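Local coordinates for universal stress protein (Pseudomonas aeruginosa UCBPP-PA14, PDB 7MQ5), which is of unknown function but belongs to the universal stress protein family, whose members probably help bacteria withstand stress and in many cases bind nucleotides, at residues S9-E20 and E88-F98; K114-P122 and V273-E284. All blocks are in the same frame, centred on the assembly; numbering follows the deposited sequence. Where two conformers were deposited one is given.

Contact 1: residues S9-E20 and E88-F98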
# COMPACT_ATOMS: atom_id res chain seq x y z
N SER A 9 -9.85 -8.87 -7.76
CA SER A 9 -9.26 -8.33 -9.01
C SER A 9 -8.30 -7.20 -8.64
O SER A 9 -8.55 -6.45 -7.67
CB SER A 9 -10.28 -7.92 -10.04
OG SER A 9 -11.00 -6.76 -9.66
N ILE A 10 -7.20 -7.17 -9.37
CA ILE A 10 -6.12 -6.19 -9.17
C ILE A 10 -5.94 -5.37 -10.44
O ILE A 10 -5.82 -5.96 -11.54
CB ILE A 10 -4.82 -6.93 -8.83
CG1 ILE A 10 -4.97 -7.77 -7.56
CG2 ILE A 10 -3.65 -5.96 -8.74
CD1 ILE A 10 -3.79 -8.66 -7.27
N LEU A 11 -5.97 -4.05 -10.28
CA LEU A 11 -5.64 -3.15 -11.41
C LEU A 11 -4.12 -2.98 -11.45
O LEU A 11 -3.53 -2.54 -10.44
CB LEU A 11 -6.34 -1.81 -11.22
CG LEU A 11 -6.10 -0.79 -12.33
CD1 LEU A 11 -6.65 -1.31 -13.65
CD2 LEU A 11 -6.73 0.54 -11.97
N VAL A 12 -3.51 -3.35 -12.57
CA VAL A 12 -2.04 -3.25 -12.76
C VAL A 12 -1.77 -2.13 -13.75
O VAL A 12 -2.18 -2.25 -14.92
CB VAL A 12 -1.45 -4.57 -13.24
CG1 VAL A 12 0.07 -4.51 -13.27
CG2 VAL A 12 -1.93 -5.76 -12.42
N VAL A 13 -1.13 -1.06 -13.30
CA VAL A 13 -0.77 0.05 -14.21
C VAL A 13 0.51 -0.34 -14.95
O VAL A 13 1.55 -0.54 -14.31
CB VAL A 13 -0.61 1.36 -13.43
CG1 VAL A 13 -0.22 2.49 -14.37
CG2 VAL A 13 -1.89 1.69 -12.68
N ILE A 14 0.39 -0.45 -16.27
CA ILE A 14 1.50 -0.87 -17.17
C ILE A 14 2.09 0.37 -17.85
O ILE A 14 1.33 1.11 -18.48
CB ILE A 14 0.99 -1.88 -18.23
CG1 ILE A 14 0.40 -3.15 -17.60
CG2 ILE A 14 2.08 -2.21 -19.23
CD1 ILE A 14 1.39 -3.99 -16.82
N GLU A 15 3.40 0.56 -17.72
CA GLU A 15 4.10 1.67 -18.41
C GLU A 15 4.57 1.19 -19.77
O GLU A 15 5.06 0.07 -19.90
CB GLU A 15 5.33 2.14 -17.63
CG GLU A 15 5.03 2.87 -16.34
CD GLU A 15 4.62 4.33 -16.49
OE1 GLU A 15 4.74 4.89 -17.60
OE2 GLU A 15 4.23 4.93 -15.47
N PRO A 16 4.41 1.99 -20.83
CA PRO A 16 4.92 1.58 -22.14
C PRO A 16 6.42 1.79 -22.43
O PRO A 16 6.95 1.06 -23.29
CB PRO A 16 4.11 2.47 -23.11
CG PRO A 16 3.74 3.70 -22.29
CD PRO A 16 3.54 3.18 -20.88
N ASP A 17 7.10 2.69 -21.71
CA ASP A 17 8.47 3.09 -22.14
C ASP A 17 9.54 2.96 -21.04
O ASP A 17 10.67 3.40 -21.28
CB ASP A 17 8.45 4.54 -22.66
CG ASP A 17 7.50 4.76 -23.83
OD1 ASP A 17 7.53 3.94 -24.77
OD2 ASP A 17 6.72 5.73 -23.77
N GLN A 18 9.23 2.35 -19.91
CA GLN A 18 10.24 2.21 -18.82
C GLN A 18 10.97 0.86 -18.97
O GLN A 18 10.42 -0.04 -19.63
CB GLN A 18 9.54 2.35 -17.46
CG GLN A 18 8.95 3.74 -17.22
CD GLN A 18 9.98 4.80 -16.90
OE1 GLN A 18 11.17 4.52 -16.73
NE2 GLN A 18 9.52 6.04 -16.78
N LEU A 19 12.14 0.71 -18.36
CA LEU A 19 12.92 -0.55 -18.47
C LEU A 19 12.64 -1.52 -17.33
O LEU A 19 13.23 -2.62 -17.32
CB LEU A 19 14.42 -0.23 -18.56
CG LEU A 19 14.84 0.56 -19.79
CD1 LEU A 19 16.35 0.51 -19.93
CD2 LEU A 19 14.17 0.02 -21.06
N GLU A 20 11.84 -1.08 -16.35
CA GLU A 20 11.40 -1.99 -15.27
C GLU A 20 9.89 -2.18 -15.40
O GLU A 20 9.22 -1.31 -16.02
CB GLU A 20 11.76 -1.44 -13.88
CG GLU A 20 13.26 -1.48 -13.58
CD GLU A 20 13.59 -1.14 -12.14
OE1 GLU A 20 12.80 -0.39 -11.52
OE2 GLU A 20 14.61 -1.64 -11.62
N GLU A 88 -13.93 -1.74 -13.47
CA GLU A 88 -13.58 -3.17 -13.34
C GLU A 88 -13.82 -3.68 -11.91
O GLU A 88 -13.75 -4.91 -11.72
CB GLU A 88 -12.13 -3.34 -13.80
CG GLU A 88 -11.94 -3.02 -15.27
CD GLU A 88 -12.63 -3.99 -16.21
OE1 GLU A 88 -12.83 -5.14 -15.81
OE2 GLU A 88 -12.96 -3.58 -17.33
N GLY A 89 -14.14 -2.80 -10.97
CA GLY A 89 -14.40 -3.24 -9.58
C GLY A 89 -13.16 -3.78 -8.88
O GLY A 89 -13.31 -4.62 -8.00
N CYS A 90 -11.99 -3.26 -9.20
CA CYS A 90 -10.75 -3.80 -8.59
C CYS A 90 -10.62 -3.40 -7.11
O CYS A 90 -11.05 -2.29 -6.74
CB CYS A 90 -9.52 -3.35 -9.38
SG CYS A 90 -9.58 -3.86 -11.12
N GLY A 91 -10.05 -4.30 -6.32
CA GLY A 91 -9.84 -4.10 -4.87
C GLY A 91 -8.43 -3.68 -4.51
O GLY A 91 -8.15 -3.48 -3.32
N LEU A 92 -7.56 -3.53 -5.50
CA LEU A 92 -6.16 -3.10 -5.28
C LEU A 92 -5.69 -2.46 -6.58
O LEU A 92 -6.03 -2.97 -7.65
CB LEU A 92 -5.28 -4.31 -4.95
CG LEU A 92 -3.77 -4.07 -4.82
CD1 LEU A 92 -3.43 -3.16 -3.65
CD2 LEU A 92 -3.04 -5.40 -4.68
N ILE A 93 -4.96 -1.37 -6.46
CA ILE A 93 -4.23 -0.75 -7.59
C ILE A 93 -2.74 -0.93 -7.33
O ILE A 93 -2.30 -0.60 -6.22
CB ILE A 93 -4.59 0.74 -7.72
CG1 ILE A 93 -6.08 0.94 -8.00
CG2 ILE A 93 -3.72 1.41 -8.77
CD1 ILE A 93 -6.56 2.36 -7.84
N ILE A 94 -2.01 -1.43 -8.32
CA ILE A 94 -0.53 -1.54 -8.22
C ILE A 94 0.06 -0.60 -9.27
O ILE A 94 -0.26 -0.72 -10.47
CB ILE A 94 -0.02 -2.97 -8.41
CG1 ILE A 94 -0.72 -3.95 -7.46
CG2 ILE A 94 1.50 -3.00 -8.26
CD1 ILE A 94 -0.24 -5.38 -7.60
N LYS A 95 0.92 0.31 -8.81
CA LYS A 95 1.60 1.24 -9.73
C LYS A 95 3.05 1.40 -9.29
O LYS A 95 3.32 1.55 -8.08
CB LYS A 95 0.90 2.60 -9.74
CG LYS A 95 1.54 3.56 -10.72
CD LYS A 95 0.85 4.88 -10.90
CE LYS A 95 1.63 5.78 -11.85
NZ LYS A 95 2.97 6.15 -11.31
N GLN A 96 3.96 1.41 -10.26
CA GLN A 96 5.38 1.64 -9.94
C GLN A 96 5.66 3.14 -9.87
O GLN A 96 5.18 3.93 -10.71
CB GLN A 96 6.27 0.98 -10.99
CG GLN A 96 7.75 1.22 -10.74
CD GLN A 96 8.67 0.31 -11.52
OE1 GLN A 96 8.26 -0.50 -12.35
NE2 GLN A 96 9.95 0.45 -11.24
N HIS A 97 6.46 3.50 -8.87
CA HIS A 97 6.94 4.89 -8.68
C HIS A 97 8.12 5.17 -9.60
O HIS A 97 9.08 4.38 -9.60
CB HIS A 97 7.37 5.06 -7.22
CG HIS A 97 8.13 6.30 -6.97
ND1 HIS A 97 9.40 6.29 -6.45
CD2 HIS A 97 7.79 7.60 -7.14
CE1 HIS A 97 9.83 7.53 -6.31
NE2 HIS A 97 8.85 8.35 -6.73
N PHE A 98 8.01 6.26 -10.37
CA PHE A 98 9.10 6.77 -11.23
C PHE A 98 9.34 8.22 -10.83
O PHE A 98 8.51 9.08 -11.12
CB PHE A 98 8.78 6.60 -12.72
CG PHE A 98 8.66 5.17 -13.17
CD1 PHE A 98 9.78 4.40 -13.41
CD2 PHE A 98 7.41 4.58 -13.35
CE1 PHE A 98 9.67 3.07 -13.81
CE2 PHE A 98 7.30 3.27 -13.76
CZ PHE A 98 8.43 2.51 -13.98
O HOH W 1 -13.78 -7.16 -9.97
O HOH W 2 3.56 0.83 -13.08
O HOH W 3 3.85 3.45 -13.21
O HOH W 4 4.23 7.30 -13.54

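Contact 2: residues K114-P122 and V273-E284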
# COMPACT_ATOMS: atom_id res chain seq x y z
N LYS A 114 -2.10 12.49 -6.12
CA LYS A 114 -3.56 12.59 -6.39
C LYS A 114 -4.16 11.18 -6.44
O LYS A 114 -5.27 10.99 -5.95
CB LYS A 114 -3.80 13.42 -7.65
CG LYS A 114 -3.50 14.90 -7.47
CD LYS A 114 -3.68 15.74 -8.71
CE LYS A 114 -3.41 17.20 -8.44
NZ LYS A 114 -3.49 17.99 -9.69
N LEU A 115 -3.43 10.23 -7.01
CA LEU A 115 -3.92 8.83 -7.03
C LEU A 115 -4.10 8.35 -5.59
O LEU A 115 -5.14 7.75 -5.26
CB LEU A 115 -2.93 7.94 -7.78
CG LEU A 115 -3.24 6.45 -7.74
CD1 LEU A 115 -4.58 6.15 -8.36
CD2 LEU A 115 -2.13 5.65 -8.41
N LEU A 116 -3.08 8.55 -4.75
CA LEU A 116 -3.18 8.06 -3.36
C LEU A 116 -4.29 8.77 -2.58
O LEU A 116 -4.93 8.14 -1.74
CB LEU A 116 -1.85 8.28 -2.65
CG LEU A 116 -0.72 7.37 -3.12
CD1 LEU A 116 0.59 7.75 -2.46
CD2 LEU A 116 -1.04 5.91 -2.88
N ARG A 117 -4.50 10.06 -2.85
CA ARG A 117 -5.54 10.83 -2.14
C ARG A 117 -6.93 10.29 -2.48
O ARG A 117 -7.70 9.98 -1.55
CB ARG A 117 -5.38 12.30 -2.56
CG ARG A 117 -6.38 13.25 -1.92
CD ARG A 117 -5.93 14.69 -2.15
NE ARG A 117 -4.59 14.92 -1.62
CZ ARG A 117 -3.49 15.15 -2.34
NH1 ARG A 117 -3.52 15.24 -3.66
NH2 ARG A 117 -2.34 15.34 -1.70
N PHE A 118 -7.20 10.08 -3.77
CA PHE A 118 -8.59 9.80 -4.22
C PHE A 118 -8.90 8.32 -4.43
O PHE A 118 -10.09 8.02 -4.59
CB PHE A 118 -8.90 10.63 -5.46
CG PHE A 118 -8.97 12.10 -5.14
CD1 PHE A 118 -10.01 12.61 -4.37
CD2 PHE A 118 -7.98 12.98 -5.56
CE1 PHE A 118 -10.07 13.95 -4.04
CE2 PHE A 118 -8.05 14.32 -5.24
CZ PHE A 118 -9.09 14.81 -4.48
N ALA A 119 -7.91 7.43 -4.45
CA ALA A 119 -8.25 6.02 -4.74
C ALA A 119 -9.15 5.46 -3.65
O ALA A 119 -8.78 5.48 -2.47
CB ALA A 119 -6.99 5.21 -4.86
N PRO A 120 -10.30 4.86 -4.01
CA PRO A 120 -11.21 4.29 -3.01
C PRO A 120 -10.92 2.82 -2.71
O PRO A 120 -11.83 2.03 -2.53
CB PRO A 120 -12.58 4.50 -3.67
CG PRO A 120 -12.29 4.30 -5.13
CD PRO A 120 -10.91 4.88 -5.36
N CYS A 121 -9.64 2.49 -2.65
CA CYS A 121 -9.19 1.11 -2.39
C CYS A 121 -7.72 1.16 -2.01
O CYS A 121 -7.07 2.20 -2.18
CB CYS A 121 -9.37 0.24 -3.63
SG CYS A 121 -8.41 0.77 -5.08
N PRO A 122 -7.16 0.05 -1.50
CA PRO A 122 -5.73 -0.05 -1.25
C PRO A 122 -4.91 0.25 -2.51
O PRO A 122 -5.30 -0.13 -3.62
CB PRO A 122 -5.56 -1.51 -0.80
CG PRO A 122 -6.88 -1.85 -0.15
CD PRO A 122 -7.90 -1.13 -1.00
N VAL A 273 -0.72 1.40 0.86
CA VAL A 273 -1.45 2.50 1.55
C VAL A 273 -2.92 2.11 1.73
O VAL A 273 -3.63 1.91 0.73
CB VAL A 273 -1.30 3.80 0.74
CG1 VAL A 273 -2.03 4.94 1.43
CG2 VAL A 273 0.16 4.14 0.51
N LEU A 274 -3.33 2.00 2.99
CA LEU A 274 -4.71 1.68 3.37
C LEU A 274 -5.38 2.93 3.94
O LEU A 274 -4.67 3.78 4.48
CB LEU A 274 -4.70 0.55 4.40
CG LEU A 274 -3.96 -0.71 3.97
CD1 LEU A 274 -3.97 -1.74 5.07
CD2 LEU A 274 -4.54 -1.28 2.69
N LYS A 275 -6.69 3.00 3.82
CA LYS A 275 -7.46 4.13 4.38
C LYS A 275 -8.53 3.59 5.32
O LYS A 275 -8.96 2.45 5.18
CB LYS A 275 -8.12 4.95 3.28
CG LYS A 275 -7.17 5.53 2.25
CD LYS A 275 -7.87 6.49 1.31
CE LYS A 275 -6.95 7.14 0.29
NZ LYS A 275 -6.59 6.25 -0.84
N PRO A 276 -8.98 4.42 6.29
CA PRO A 276 -10.08 4.02 7.16
C PRO A 276 -11.34 3.69 6.34
O PRO A 276 -11.58 4.31 5.32
CB PRO A 276 -10.33 5.26 8.03
CG PRO A 276 -9.01 5.99 8.02
CD PRO A 276 -8.45 5.74 6.64
N ASP A 277 -12.14 2.75 6.84
CA ASP A 277 -13.38 2.33 6.14
C ASP A 277 -14.29 3.52 5.82
O ASP A 277 -14.85 3.54 4.72
CB ASP A 277 -14.15 1.29 6.95
CG ASP A 277 -13.46 -0.05 7.08
OD1 ASP A 277 -12.52 -0.31 6.32
OD2 ASP A 277 -13.90 -0.84 7.94
N ASP A 278 -14.45 4.46 6.77
CA ASP A 278 -15.34 5.64 6.58
C ASP A 278 -14.82 6.54 5.45
O ASP A 278 -15.65 7.17 4.75
CB ASP A 278 -15.47 6.46 7.87
CG ASP A 278 -16.23 5.79 9.00
OD1 ASP A 278 -16.83 4.72 8.77
OD2 ASP A 278 -16.23 6.36 10.12
N ILE A 279 -13.50 6.64 5.32
CA ILE A 279 -12.86 7.46 4.26
C ILE A 279 -13.04 6.75 2.91
O ILE A 279 -13.40 7.40 1.92
CB ILE A 279 -11.37 7.72 4.60
CG1 ILE A 279 -11.19 8.53 5.89
CG2 ILE A 279 -10.66 8.38 3.43
CD1 ILE A 279 -11.74 9.92 5.82
N ILE A 280 -12.81 5.44 2.87
CA ILE A 280 -13.03 4.65 1.63
C ILE A 280 -14.47 4.84 1.15
O ILE A 280 -14.67 5.05 -0.06
CB ILE A 280 -12.72 3.16 1.87
CG1 ILE A 280 -11.22 2.92 2.10
CG2 ILE A 280 -13.26 2.30 0.74
CD1 ILE A 280 -10.36 3.17 0.89
N ALA A 281 -15.45 4.74 2.05
CA ALA A 281 -16.87 4.89 1.66
C ALA A 281 -17.10 6.26 1.00
O ALA A 281 -17.80 6.31 -0.03
CB ALA A 281 -17.77 4.68 2.86
N HIS A 282 -16.55 7.32 1.58
CA HIS A 282 -16.74 8.69 1.03
C HIS A 282 -16.01 8.79 -0.33
O HIS A 282 -16.58 9.36 -1.27
CB HIS A 282 -16.31 9.76 2.04
CG HIS A 282 -17.27 10.01 3.16
ND1 HIS A 282 -17.07 9.53 4.45
CD2 HIS A 282 -18.43 10.70 3.21
CE1 HIS A 282 -18.06 9.91 5.23
NE2 HIS A 282 -18.91 10.63 4.49
N LEU A 283 -14.83 8.20 -0.45
CA LEU A 283 -14.08 8.27 -1.73
C LEU A 283 -14.79 7.44 -2.81
O LEU A 283 -14.71 7.83 -3.98
CB LEU A 283 -12.64 7.79 -1.51
CG LEU A 283 -11.76 8.75 -0.71
CD1 LEU A 283 -10.39 8.14 -0.47
CD2 LEU A 283 -11.61 10.09 -1.42
N GLU A 284 -15.43 6.34 -2.42
CA GLU A 284 -16.20 5.51 -3.40
C GLU A 284 -17.33 6.38 -3.97
O GLU A 284 -17.56 6.33 -5.19
CB GLU A 284 -16.69 4.24 -2.72
CG GLU A 284 -17.65 3.41 -3.57
CD GLU A 284 -17.10 2.84 -4.86
OE1 GLU A 284 -15.89 2.58 -4.94
OE2 GLU A 284 -17.90 2.66 -5.80
O HOH W 5 -12.47 9.27 -5.10
O HOH W 6 -14.40 1.25 -2.97
O HOH W 7 -5.50 3.65 -0.47

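Contact 1: residues S9-E20 and E88-F98
Strands 9-13 and 92-96 lie parallel, their axes 22° apart. Hydrogen bonds run from Leu-11 N to Leu-92 O (2.8 Å), from Ile-94 N to Leu-11 O (2.8 Å) and from Val-13 N to Ile-94 O. On one face of the sheet the CG2 branch of Ile-10 presses on CD1 of Ile-94 at 3.6 Å, and helix 22-34 covers both. On the other face Leu-11 and Ile-93 run side by side, pointing the same way, with CD2 of Leu-11 4.0 Å from CG1 of Ile-93. The strands are neighbours in the first Rossmann-like half, strand order 3-2-1-4-5, at the point where the order reverses direction; in nucleotide-binding relatives the ligand sits beyond their C-terminal ends. Beyond Val-13 the direct ladder ends and water 2 bridges Val-13 O and Gln-96 N. Further out, two side chains of the loop gather about Phe-98. The Gln-18 amide stacks on one ring face, planes 13° apart, and its CG makes a CH-pi contact 3.7 Å from the Phe-98 ring centroid. Glu-15 meets the ring obliquely, CG 3.5 Å from Phe-98 CE2, its carboxylate standing nearly upright to the ring. Water 4 links that carboxylate to Lys-95 NZ, whose ammonium is also held by a salt bridge to Asp-112. The side chain of Gln-96 is extended (chi1 178°, CG opposite N), which carries its amide to the loop; its NE2 meets the anti side of Glu-20 OE1 at 3.0 Å in a bent bond, in the conformer modelled here, while Leu-22 N donates to Gln-96 OE1 and helps set the amide's orientation.

Contact 2: residues K114-P122 and V273-E284
Lys-275 reaches across to the C-terminal end of helix 110-118, where its ammonium donates to Leu-116 O at 2.7 Å and to Ala-119 O at 2.8 Å. The chain is extended as far as CE and then turns at its last bond (chi4 77°), which brings NZ between the two carbonyls. The approach to Ala-119 O is in the carbonyl plane, on a lone pair; at Leu-116 O the donor is tilted from the plane. A third bond runs from NZ to water 7, 2.8 Å away, and this water donates in turn to Cys-121 O and Val-273 O. Three acceptors thus grip the buried ammonium, and the positive charge at a helix C-terminus is probably favourable. From helix 277-287, Leu-283 points to the same helix end, its CD1 3.4 Å from Arg-117 O, a buried carbonyl with no polar partner in the model, and its CB against Pro-120 CB at 3.9 Å. One turn back, Ile-280 lays CD1 over the Pro-120/Cys-121 peptide, 3.7 Å from Cys-121 N. At the strand end, the Pro-122 ring and the Leu-274 side chain cross at a slant, CB to CD2 3.6 Å, whereas the side chains of Leu-116 and Val-273 meet at about a right angle, CD2 to CG2 4.0 Å. The contact lies at the antiparallel seam between the two halves of the sheet: Val-273 is hydrogen-bonded through its backbone to Val-123 of strand 123-126, Leu-274 leans on helix 148-167, and helix 77-88 packs on Phe-118 and Pro-120, while Gln-86 of that helix hydrogen-bonds to Glu-284.

Overall arrangement
Both contacts belong to one continuous sheet, with centres about 17 Å apart, and they meet where strand 92-96 touches the chain entering strand 123-126: Ile-93 N lies 3.1 Å from Pro-122 O, a probable hydrogen bond, and Ile-93 CD1 packs on Cys-121 SG. Contact 1 stays within the first half and grades from a buried parallel ladder to exposed loops, its side-chain polar contacts gathered round the loop and the strand ends. Contact 2 is buried and joins the two halves, without strand pairing between its own segments; its direct hydrogen bonds come from one lysine, helped by bridging waters, amid leucine, isoleucine and proline. Helix 110-118, which follows strand 92-96 in the chain, connects the two.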